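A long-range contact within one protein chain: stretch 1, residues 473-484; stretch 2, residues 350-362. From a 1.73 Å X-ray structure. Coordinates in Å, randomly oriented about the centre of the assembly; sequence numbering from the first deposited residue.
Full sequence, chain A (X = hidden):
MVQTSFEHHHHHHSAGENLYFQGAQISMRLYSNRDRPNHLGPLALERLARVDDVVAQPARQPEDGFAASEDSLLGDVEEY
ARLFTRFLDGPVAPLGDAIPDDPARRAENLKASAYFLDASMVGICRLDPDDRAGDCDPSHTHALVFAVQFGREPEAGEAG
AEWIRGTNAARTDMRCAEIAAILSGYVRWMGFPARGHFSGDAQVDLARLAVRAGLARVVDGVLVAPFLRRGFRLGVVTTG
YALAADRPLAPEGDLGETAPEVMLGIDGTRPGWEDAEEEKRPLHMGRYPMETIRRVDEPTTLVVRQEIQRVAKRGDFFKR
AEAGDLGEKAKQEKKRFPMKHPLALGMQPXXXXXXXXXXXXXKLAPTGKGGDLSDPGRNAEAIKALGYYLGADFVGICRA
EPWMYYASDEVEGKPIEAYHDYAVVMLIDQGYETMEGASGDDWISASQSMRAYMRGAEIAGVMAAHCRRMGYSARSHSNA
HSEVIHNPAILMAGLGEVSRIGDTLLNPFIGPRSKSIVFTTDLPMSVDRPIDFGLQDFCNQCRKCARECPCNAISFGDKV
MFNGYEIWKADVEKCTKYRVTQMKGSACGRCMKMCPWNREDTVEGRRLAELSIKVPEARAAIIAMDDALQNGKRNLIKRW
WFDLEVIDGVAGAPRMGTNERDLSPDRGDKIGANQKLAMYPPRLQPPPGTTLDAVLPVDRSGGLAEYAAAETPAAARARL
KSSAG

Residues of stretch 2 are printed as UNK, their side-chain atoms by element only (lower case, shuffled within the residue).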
# COMPACT_ATOMS: atom_id res chain seq x y z
N SER A 473 13.87 -5.86 20.93
CA SER A 473 14.51 -5.77 19.64
C SER A 473 13.38 -5.88 18.52
O SER A 473 12.42 -6.59 18.69
CB SER A 473 15.49 -6.90 19.46
OG SER A 473 16.29 -6.75 18.33
N ALA A 474 13.56 -5.14 17.46
CA ALA A 474 12.55 -5.11 16.38
C ALA A 474 13.22 -4.59 15.13
O ALA A 474 14.05 -3.67 15.19
CB ALA A 474 11.39 -4.26 16.78
N ARG A 475 12.90 -5.22 14.01
CA ARG A 475 13.42 -4.84 12.71
C ARG A 475 12.31 -4.91 11.68
O ARG A 475 11.56 -5.90 11.65
CB ARG A 475 14.53 -5.77 12.32
CG ARG A 475 15.12 -5.36 11.01
CD ARG A 475 16.43 -5.94 10.71
NE ARG A 475 16.83 -5.58 9.34
CZ ARG A 475 17.60 -4.55 8.96
NH1 ARG A 475 18.11 -3.70 9.85
NH2 ARG A 475 17.89 -4.39 7.70
N SER A 476 12.15 -3.87 10.85
CA SER A 476 11.15 -3.97 9.75
C SER A 476 11.77 -4.62 8.52
O SER A 476 12.97 -4.70 8.36
CB SER A 476 10.56 -2.60 9.41
OG SER A 476 11.49 -1.80 8.81
N HIS A 477 10.90 -5.14 7.68
CA HIS A 477 11.25 -5.90 6.51
C HIS A 477 10.49 -5.39 5.30
O HIS A 477 9.31 -5.68 5.12
CB HIS A 477 10.92 -7.37 6.81
CG HIS A 477 11.65 -7.91 8.00
ND1 HIS A 477 12.92 -8.39 7.95
CD2 HIS A 477 11.24 -8.06 9.26
CE1 HIS A 477 13.27 -8.83 9.14
NE2 HIS A 477 12.26 -8.65 9.94
N SER A 478 11.16 -4.57 4.51
CA SER A 478 10.59 -3.79 3.42
C SER A 478 10.87 -4.38 2.06
O SER A 478 11.58 -5.36 1.92
CB SER A 478 11.13 -2.35 3.50
OG SER A 478 12.52 -2.37 3.17
N ASN A 479 10.31 -3.78 1.02
CA ASN A 479 10.60 -4.21 -0.34
C ASN A 479 12.11 -4.04 -0.62
O ASN A 479 12.68 -4.80 -1.36
CB ASN A 479 9.80 -3.37 -1.38
CG ASN A 479 10.26 -1.89 -1.45
OD1 ASN A 479 10.20 -1.08 -0.43
ND2 ASN A 479 10.68 -1.47 -2.66
N ALA A 480 12.71 -3.00 -0.04
CA ALA A 480 14.12 -2.67 -0.26
C ALA A 480 15.05 -3.58 0.52
O ALA A 480 16.18 -3.82 0.09
CB ALA A 480 14.38 -1.24 0.06
N HIS A 481 14.56 -4.14 1.61
CA HIS A 481 15.37 -5.05 2.40
C HIS A 481 14.54 -5.82 3.37
O HIS A 481 14.07 -5.28 4.38
CB HIS A 481 16.44 -4.24 3.15
CG HIS A 481 17.49 -5.11 3.79
ND1 HIS A 481 17.25 -5.86 4.92
CD2 HIS A 481 18.75 -5.35 3.43
CE1 HIS A 481 18.35 -6.52 5.23
NE2 HIS A 481 19.27 -6.23 4.33
N SER A 482 14.31 -7.09 3.06
CA SER A 482 13.64 -8.01 3.99
C SER A 482 14.56 -9.17 4.28
O SER A 482 15.21 -9.71 3.36
CB SER A 482 12.35 -8.61 3.40
OG SER A 482 11.31 -7.67 3.30
N GLU A 483 14.48 -9.67 5.49
CA GLU A 483 15.08 -10.95 5.83
C GLU A 483 14.07 -12.09 6.04
O GLU A 483 14.45 -13.19 6.38
CB GLU A 483 16.03 -10.75 6.99
CG GLU A 483 17.22 -9.98 6.47
CD GLU A 483 18.34 -9.69 7.51
OE1 GLU A 483 18.13 -9.82 8.71
OE2 GLU A 483 19.42 -9.31 7.06
N VAL A 484 12.75 -11.80 5.89
CA VAL A 484 11.70 -12.79 6.01
C VAL A 484 10.89 -12.80 4.71
O VAL A 484 10.82 -11.80 4.03
CB VAL A 484 10.76 -12.57 7.19
CG1 VAL A 484 11.55 -12.53 8.47
CG2 VAL A 484 9.92 -11.33 7.06
N UNK A 350 12.67 8.36 -0.56
CA UNK A 350 12.10 8.03 0.74
C UNK A 350 12.26 6.54 1.02
O UNK A 350 12.73 6.13 2.08
c UNK A 350 10.64 8.42 0.84
c UNK A 350 10.27 9.90 0.96
c UNK A 350 10.59 10.62 -0.32
c UNK A 350 8.76 10.10 1.32
N UNK A 351 11.96 5.72 0.03
CA UNK A 351 12.05 4.29 0.13
C UNK A 351 13.51 3.87 0.43
O UNK A 351 13.77 3.11 1.34
c UNK A 351 11.53 3.60 -1.18
c UNK A 351 11.95 2.15 -1.18
c UNK A 351 10.04 3.70 -1.27
c UNK A 351 9.50 3.27 -2.63
N UNK A 352 14.45 4.36 -0.34
CA UNK A 352 15.84 3.93 -0.14
C UNK A 352 16.44 4.38 1.18
O UNK A 352 17.20 3.67 1.81
n UNK A 352 17.41 3.56 -4.86
c UNK A 352 16.70 4.36 -1.30
o UNK A 352 17.63 5.52 -3.69
c UNK A 352 16.45 3.64 -2.59
c UNK A 352 17.22 4.32 -3.76
N UNK A 353 16.11 5.56 1.61
CA UNK A 353 16.68 6.09 2.81
C UNK A 353 16.01 5.71 4.07
O UNK A 353 16.46 6.11 5.14
c UNK A 353 17.91 7.95 1.67
n UNK A 353 17.52 8.24 0.43
o UNK A 353 19.11 7.89 1.99
c UNK A 353 16.82 7.59 2.69
N UNK A 354 14.89 4.99 4.00
CA UNK A 354 14.33 4.37 5.20
C UNK A 354 15.07 3.09 5.58
O UNK A 354 14.99 2.64 6.72
s UNK A 354 10.18 5.00 5.23
c UNK A 354 9.86 4.57 3.50
c UNK A 354 12.83 4.12 5.03
c UNK A 354 11.96 5.35 5.23
N UNK A 355 15.81 2.49 4.63
CA UNK A 355 16.45 1.21 4.87
C UNK A 355 17.43 1.26 6.10
O UNK A 355 17.35 0.37 6.96
c UNK A 355 16.13 0.44 2.54
c UNK A 355 17.88 -0.58 3.98
c UNK A 355 17.14 0.69 3.65
N UNK A 356 18.24 2.31 6.26
CA UNK A 356 19.15 2.30 7.42
C UNK A 356 18.44 2.40 8.75
O UNK A 356 19.08 2.13 9.78
c UNK A 356 18.59 3.39 5.33
c UNK A 356 20.01 3.57 7.19
c UNK A 356 19.98 3.75 5.71
N UNK A 357 17.13 2.73 8.73
CA UNK A 357 16.39 2.89 9.96
C UNK A 357 15.59 1.68 10.35
O UNK A 357 14.83 1.75 11.27
c UNK A 357 15.13 6.60 9.75
c UNK A 357 16.11 5.46 9.48
c UNK A 357 17.37 5.73 10.24
c UNK A 357 15.47 4.12 9.89
N UNK A 358 15.76 0.57 9.62
CA UNK A 358 14.85 -0.63 9.79
C UNK A 358 14.95 -1.31 11.14
O UNK A 358 13.99 -1.86 11.62
n UNK A 358 14.23 -1.55 5.06
c UNK A 358 14.38 -2.04 6.25
o UNK A 358 14.51 -3.23 6.45
c UNK A 358 15.05 -1.62 8.66
c UNK A 358 14.41 -1.06 7.40
N UNK A 359 16.10 -1.23 11.82
CA UNK A 359 16.22 -1.67 13.18
C UNK A 359 17.27 -2.74 13.47
O UNK A 359 18.12 -3.01 12.64
N UNK A 360 17.12 -3.42 14.61
CA UNK A 360 18.14 -4.20 15.25
C UNK A 360 17.82 -5.69 15.20
O UNK A 360 16.68 -6.10 15.20
o UNK A 360 16.90 -4.10 17.42
c UNK A 360 18.68 -2.51 17.02
c UNK A 360 18.20 -3.90 16.78
N UNK A 361 18.85 -6.50 15.06
CA UNK A 361 18.73 -7.95 15.13
C UNK A 361 19.14 -8.52 16.49
O UNK A 361 18.76 -9.62 16.81
n UNK A 361 20.00 -8.40 10.26
c UNK A 361 20.16 -8.84 11.67
n UNK A 361 20.30 -6.94 8.49
n UNK A 361 21.01 -6.37 10.57
c UNK A 361 20.45 -7.24 9.77
c UNK A 361 19.55 -8.59 14.04
c UNK A 361 19.23 -8.20 12.63
N UNK A 362 19.85 -7.73 17.30
CA UNK A 362 20.39 -8.23 18.59
C UNK A 362 19.37 -8.08 19.69
O UNK A 362 18.54 -7.18 19.65
o UNK A 362 21.16 -3.71 19.26
c UNK A 362 21.36 -4.84 18.70
c UNK A 362 21.68 -7.47 18.95
o UNK A 362 21.48 -4.94 17.41
c UNK A 362 21.43 -6.11 19.64
O HOH W 1 19.02 -1.63 7.61

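Position 350 carries four carbons, forked at the second, and lies out of reach of stretch 1: Leu350, a buried helical residue. Position 351 also has four carbons, but the fork is at the first and one arm is two carbons long, which defines Ile351. Its CG2 lies 3.7 Å from Asn479 OD1 and 4.4 Å from Ala480 CB, so a branched aliphatic chain fills the space beside this turn.

Position 352 has three carbons, the last bearing one oxygen and one nitrogen; it points away into an exposed place that suits an amide, Gln352. Position 353 has the same group on a chain one carbon shorter, also without contact: Asn353. At 354 an unbranched chain of two carbons, a sulfur and a carbon can only be Met354, buried but short of stretch 1.

Position 355 has one carbon carrying two more, Val355. Its CG2 packs 3.5 Å from Ala480 CB and its CG1 4.0 Å from His481 CB, a compact apolar surface facing the turn. At 356 three carbons close a ring onto the backbone nitrogen, giving Pro356, exposed and turned away. Position 357 has four carbons forked at the second, also directed away: Leu357.

Position 358 has three carbons ending in one oxygen and one nitrogen. Pointing toward stretch 1, it is the most heavily covered residue of its stretch, and its end is ringed by polar atoms: Gln358. As modelled, NE2 is 2.7 Å from Ser478 OG, while OE1 is 2.9 Å from both His481 O and Ser476 O. Two carbonyls beside an oxygen suggest that the amide is turned over, leaving the individual bonds open; a group with both a donor and an acceptor nevertheless suits this polar pocket.

Position 359 has no side-chain atoms: Gly359. An ideal CB would clash with Ala474 O at 2.3 Å, and the backbone angles (122/-161) by themselves call for glycine.

Position 360 has one carbon carrying an oxygen and a carbon, Thr360. Its OG1 donates to Ser473 OG (2.9 Å), and Ser473 OG donates in turn to the backbone O of position 362, 2.6 Å away. Position 361 has three carbons, a nitrogen and a carbon bearing two more nitrogens: Arg361. Its NE and NH2 donate to Glu483 OE1 (2.8 Å) and OE2 (2.9 Å) in a two-pronged salt bridge. Position 362 ends its three carbons in two oxygens, Glu362; the side chain points away and the backbone makes the contact.

The contact rests on a single beta bridge between Arg475 and Gly359. Ser476 N donates to Gln358 O (2.8 Å), and Thr360 N to Ala474 O (3.1 Å). Arg475 NH1 reaches Gly359 O (2.9 Å), while its NH2 donates to a water that itself donates to Val355 O. The guanidinium groups of Arg475 and Arg361 stack with centres 4.0 Å apart, and Glu483 offsets part of their like charge. Apolar packing against Ala480 completes the join.

Stretch 2 (350-362) LIQNMVPLQGTRE
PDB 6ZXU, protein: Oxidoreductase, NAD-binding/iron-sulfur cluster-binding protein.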